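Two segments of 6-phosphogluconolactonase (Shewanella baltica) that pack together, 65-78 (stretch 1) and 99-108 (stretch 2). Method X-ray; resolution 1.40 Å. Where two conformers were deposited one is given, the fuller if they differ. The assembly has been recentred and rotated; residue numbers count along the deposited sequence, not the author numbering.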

# COMPACT_ATOMS: atom_id res chain seq x y z
N ASP A 65 -1.67 8.34 17.77
CA ASP A 65 -0.67 9.21 17.19
C ASP A 65 -0.24 8.65 15.81
O ASP A 65 0.76 9.13 15.27
CB ASP A 65 0.52 9.34 18.09
CG ASP A 65 0.17 10.00 19.43
OD1 ASP A 65 -0.45 11.07 19.35
OD2 ASP A 65 0.54 9.46 20.49
N VAL A 66 -1.00 7.71 15.26
CA VAL A 66 -0.69 7.11 13.92
C VAL A 66 -1.76 7.54 12.96
O VAL A 66 -2.98 7.30 13.20
CB VAL A 66 -0.57 5.57 13.97
CG1 VAL A 66 -0.27 5.02 12.52
CG2 VAL A 66 0.46 5.12 15.00
N TYR A 67 -1.35 8.15 11.84
CA TYR A 67 -2.22 8.49 10.74
C TYR A 67 -2.19 7.38 9.72
O TYR A 67 -1.10 6.91 9.38
CB TYR A 67 -1.76 9.79 10.08
CG TYR A 67 -1.97 11.02 10.89
CD1 TYR A 67 -1.11 11.35 11.92
CD2 TYR A 67 -2.95 11.94 10.52
CE1 TYR A 67 -1.29 12.53 12.65
CE2 TYR A 67 -3.12 13.12 11.24
CZ TYR A 67 -2.29 13.40 12.30
OH TYR A 67 -2.42 14.55 13.04
N ILE A 68 -3.35 6.92 9.25
CA ILE A 68 -3.42 5.80 8.33
C ILE A 68 -4.20 6.16 7.09
O ILE A 68 -5.21 6.84 7.16
CB ILE A 68 -4.10 4.59 8.98
CG1 ILE A 68 -3.44 4.22 10.31
CG2 ILE A 68 -4.06 3.41 7.98
CD1 ILE A 68 -4.10 3.03 11.05
N THR A 69 -3.68 5.79 5.92
CA THR A 69 -4.42 5.94 4.69
C THR A 69 -4.19 4.73 3.78
O THR A 69 -3.54 3.75 4.17
CB THR A 69 -4.13 7.29 3.99
OG1 THR A 69 -5.15 7.53 2.98
CG2 THR A 69 -2.74 7.38 3.35
N LEU A 70 -4.75 4.77 2.58
CA LEU A 70 -4.76 3.70 1.61
C LEU A 70 -3.79 3.96 0.47
O LEU A 70 -3.61 5.11 0.02
CB LEU A 70 -6.18 3.59 0.99
CG LEU A 70 -7.33 3.40 1.99
CD1 LEU A 70 -8.70 3.48 1.28
CD2 LEU A 70 -7.16 2.07 2.72
N ALA A 71 -3.18 2.89 -0.02
CA ALA A 71 -2.36 2.98 -1.22
C ALA A 71 -3.17 3.35 -2.46
O ALA A 71 -2.64 3.97 -3.38
CB ALA A 71 -1.55 1.66 -1.46
N ASP A 72 -4.42 2.90 -2.45
CA ASP A 72 -5.36 3.08 -3.57
C ASP A 72 -6.75 2.75 -3.13
O ASP A 72 -6.99 2.19 -2.05
CB ASP A 72 -4.94 2.23 -4.80
CG ASP A 72 -5.16 0.74 -4.62
OD1 ASP A 72 -4.91 0.24 -3.52
OD2 ASP A 72 -5.52 0.05 -5.57
N GLU A 73 -7.69 3.11 -3.98
CA GLU A 73 -9.09 2.89 -3.66
C GLU A 73 -9.87 2.73 -4.94
O GLU A 73 -9.54 3.29 -5.96
CB GLU A 73 -9.65 4.03 -2.79
CG GLU A 73 -11.11 3.93 -2.41
CD GLU A 73 -11.43 2.66 -1.61
OE1 GLU A 73 -11.48 1.57 -2.20
OE2 GLU A 73 -11.60 2.82 -0.36
N ARG A 74 -10.90 1.90 -4.88
CA ARG A 74 -11.87 1.77 -5.98
C ARG A 74 -12.92 2.85 -5.80
O ARG A 74 -13.37 3.14 -4.67
CB ARG A 74 -12.53 0.40 -5.94
CG ARG A 74 -11.63 -0.79 -6.30
CD ARG A 74 -10.65 -1.16 -5.17
NE ARG A 74 -9.91 -2.37 -5.50
CZ ARG A 74 -10.40 -3.60 -5.45
NH1 ARG A 74 -11.65 -3.84 -5.02
NH2 ARG A 74 -9.63 -4.62 -5.82
N TRP A 75 -13.32 3.49 -6.91
CA TRP A 75 -14.28 4.61 -6.81
C TRP A 75 -15.72 4.05 -6.72
O TRP A 75 -16.51 4.03 -7.73
CB TRP A 75 -14.08 5.62 -7.96
CG TRP A 75 -14.53 6.95 -7.57
CD1 TRP A 75 -15.74 7.57 -7.87
CD2 TRP A 75 -13.82 7.85 -6.74
NE1 TRP A 75 -15.79 8.80 -7.26
CE2 TRP A 75 -14.63 9.00 -6.56
CE3 TRP A 75 -12.59 7.79 -6.09
CZ2 TRP A 75 -14.25 10.07 -5.78
CZ3 TRP A 75 -12.19 8.84 -5.31
CH2 TRP A 75 -13.02 9.99 -5.15
N VAL A 76 -16.04 3.57 -5.52
CA VAL A 76 -17.29 2.94 -5.17
C VAL A 76 -17.58 3.43 -3.76
O VAL A 76 -16.69 3.98 -3.08
CB VAL A 76 -17.21 1.41 -5.19
CG1 VAL A 76 -16.88 0.82 -6.62
CG2 VAL A 76 -16.20 0.90 -4.13
N GLU A 77 -18.83 3.29 -3.29
CA GLU A 77 -19.15 3.74 -1.95
C GLU A 77 -18.27 3.04 -0.92
O GLU A 77 -17.93 1.87 -1.08
CB GLU A 77 -20.62 3.46 -1.61
CG GLU A 77 -21.63 4.22 -2.47
CD GLU A 77 -21.57 5.70 -2.23
OE1 GLU A 77 -21.77 6.09 -1.06
OE2 GLU A 77 -21.32 6.45 -3.20
N ALA A 78 -18.01 3.73 0.18
CA ALA A 78 -17.07 3.24 1.18
C ALA A 78 -17.61 2.06 1.99
O ALA A 78 -16.84 1.42 2.72
CB ALA A 78 -16.63 4.39 2.11
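Stretch 2 99-108: NAKFRGLKNM

Stretch 2 runs parallel to stretch 1, and its extended part, around Lys 101 and Phe 102, is held by a ladder of three backbone hydrogen bonds. Lys 101 N donates to Val 66 O (2.8 Å), Ile 68 N to Lys 101 O (2.9 Å), and Arg 103 N to Ile 68 O (2.9 Å). Ile 68 thus uses both its amide and its carbonyl, reaching the residues before and after Phe 102, as parallel pairing requires. The register sets Tyr 67 beside Lys 101 (CA to CA 4.7 Å) and Ile 68 beside Phe 102 (CA to CA 4.5 Å). Where the ladder stops, Thr 69 OG1 donates to Arg 103 O at 2.7 Å, a role suited to a short hydroxyl close to the backbone.

Beyond Gly 104 the chain remains close to stretch 1 without strand pairing. Water 1 donates to Glu 73 OE2 (2.7 Å) and accepts from Lys 106 N (3.0 Å), bridging a buried carboxylate and a backbone amide. Lys 106 lays its aliphatic chain over the Trp 75 indole: CE is 3.5 Å from the centroid of the five-membered ring, almost on its normal, and NZ makes an off-centre cation-pi contact at 4.0 Å. Lysine suits this place by offering methylenes to the ring while its ammonium donates to Asn 107 O (NZ to O, 2.8 Å). Glu 77 OE2 lies 4.2 Å from Lys 106 NZ, beyond a salt bridge, but waters 2 and 3 link them, each through one weak bond.

On one face of the sheet, Lys 101 CD covers the Tyr 67 ring, 4.0 Å from its centroid; lysine's methylenes can lie flat on an aromatic face. On the other, Ile 68 CG2 meets Phe 102 CD1 at 4.0 Å. Leu 70 CD2 approaches the Phe 102 ring edge (CE1, 4.0 Å), and buried Leu 105 brings CD1 within 4.1 Å of Leu 70 CB. Apolar side chains suit these contacts, which join carbon to carbon.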

# COMPACT_ATOMS: atom_id res chain seq x y z
N ASN A 99 -8.02 3.49 17.90
CA ASN A 99 -7.58 4.79 18.31
C ASN A 99 -6.83 5.62 17.21
O ASN A 99 -6.64 6.85 17.29
CB ASN A 99 -6.70 4.62 19.57
CG ASN A 99 -7.47 4.16 20.78
OD1 ASN A 99 -8.30 4.90 21.33
ND2 ASN A 99 -7.20 2.94 21.22
N ALA A 100 -6.43 4.93 16.14
CA ALA A 100 -5.70 5.57 15.08
C ALA A 100 -6.51 6.58 14.29
O ALA A 100 -7.75 6.59 14.35
CB ALA A 100 -5.10 4.52 14.14
N LYS A 101 -5.80 7.43 13.54
CA LYS A 101 -6.42 8.49 12.74
C LYS A 101 -6.40 8.16 11.25
O LYS A 101 -5.45 8.45 10.55
CB LYS A 101 -5.64 9.81 12.94
CG LYS A 101 -5.77 10.47 14.31
CD LYS A 101 -4.86 11.73 14.42
CE LYS A 101 -5.25 12.63 15.61
NZ LYS A 101 -5.27 11.89 16.91
N PHE A 102 -7.49 7.57 10.76
CA PHE A 102 -7.62 7.05 9.40
C PHE A 102 -8.28 8.08 8.48
O PHE A 102 -9.27 8.74 8.86
CB PHE A 102 -8.46 5.77 9.39
CG PHE A 102 -8.76 5.27 8.02
CD1 PHE A 102 -7.81 4.60 7.29
CD2 PHE A 102 -9.99 5.49 7.42
CE1 PHE A 102 -8.06 4.15 6.00
CE2 PHE A 102 -10.24 5.03 6.11
CZ PHE A 102 -9.30 4.34 5.42
N ARG A 103 -7.75 8.22 7.26
CA ARG A 103 -8.41 8.98 6.21
C ARG A 103 -8.45 8.16 4.95
O ARG A 103 -7.40 7.68 4.49
CB ARG A 103 -7.63 10.26 5.93
CG ARG A 103 -8.37 11.18 4.93
CD ARG A 103 -9.30 12.11 5.64
NE ARG A 103 -8.53 13.18 6.26
CZ ARG A 103 -9.05 14.15 7.00
NH1 ARG A 103 -10.36 14.19 7.24
NH2 ARG A 103 -8.25 15.09 7.50
N GLY A 104 -9.65 7.92 4.40
CA GLY A 104 -9.76 7.21 3.15
C GLY A 104 -9.52 8.17 1.99
O GLY A 104 -9.18 9.34 2.17
N LEU A 105 -9.71 7.62 0.80
CA LEU A 105 -9.55 8.38 -0.45
C LEU A 105 -10.88 8.69 -1.13
O LEU A 105 -10.94 9.68 -1.87
CB LEU A 105 -8.65 7.64 -1.40
CG LEU A 105 -7.25 7.28 -0.88
CD1 LEU A 105 -6.41 6.46 -1.86
CD2 LEU A 105 -6.47 8.52 -0.57
N LYS A 106 -11.89 7.84 -1.00
CA LYS A 106 -13.20 8.12 -1.64
C LYS A 106 -13.81 9.38 -1.05
O LYS A 106 -13.77 9.61 0.17
CB LYS A 106 -14.16 6.94 -1.43
CG LYS A 106 -15.52 7.08 -2.11
CD LYS A 106 -15.39 7.03 -3.62
CE LYS A 106 -16.73 6.98 -4.37
NZ LYS A 106 -17.59 8.19 -4.23
N ASN A 107 -14.40 10.20 -1.93
CA ASN A 107 -15.17 11.39 -1.50
C ASN A 107 -16.41 11.50 -2.38
O ASN A 107 -16.67 10.63 -3.20
CB ASN A 107 -14.31 12.66 -1.52
CG ASN A 107 -13.73 12.93 -2.87
OD1 ASN A 107 -14.44 12.87 -3.91
ND2 ASN A 107 -12.40 13.19 -2.89
N MSE A 108 -17.20 12.58 -2.15
CA MSE A 108 -18.50 12.66 -2.81
C MSE A 108 -18.50 12.88 -4.32
O MSE A 108 -19.54 12.68 -4.98
CB MSE A 108 -19.40 13.70 -2.10
CG MSE A 108 -19.93 13.19 -0.76
SE MSE A 108 -21.01 11.53 -0.87
CE MSE A 108 -22.44 12.14 -2.07
O HOH W 1 -11.55 5.38 0.64
O HOH W 2 -18.89 8.38 -1.79
O HOH W 3 -19.64 5.91 -5.67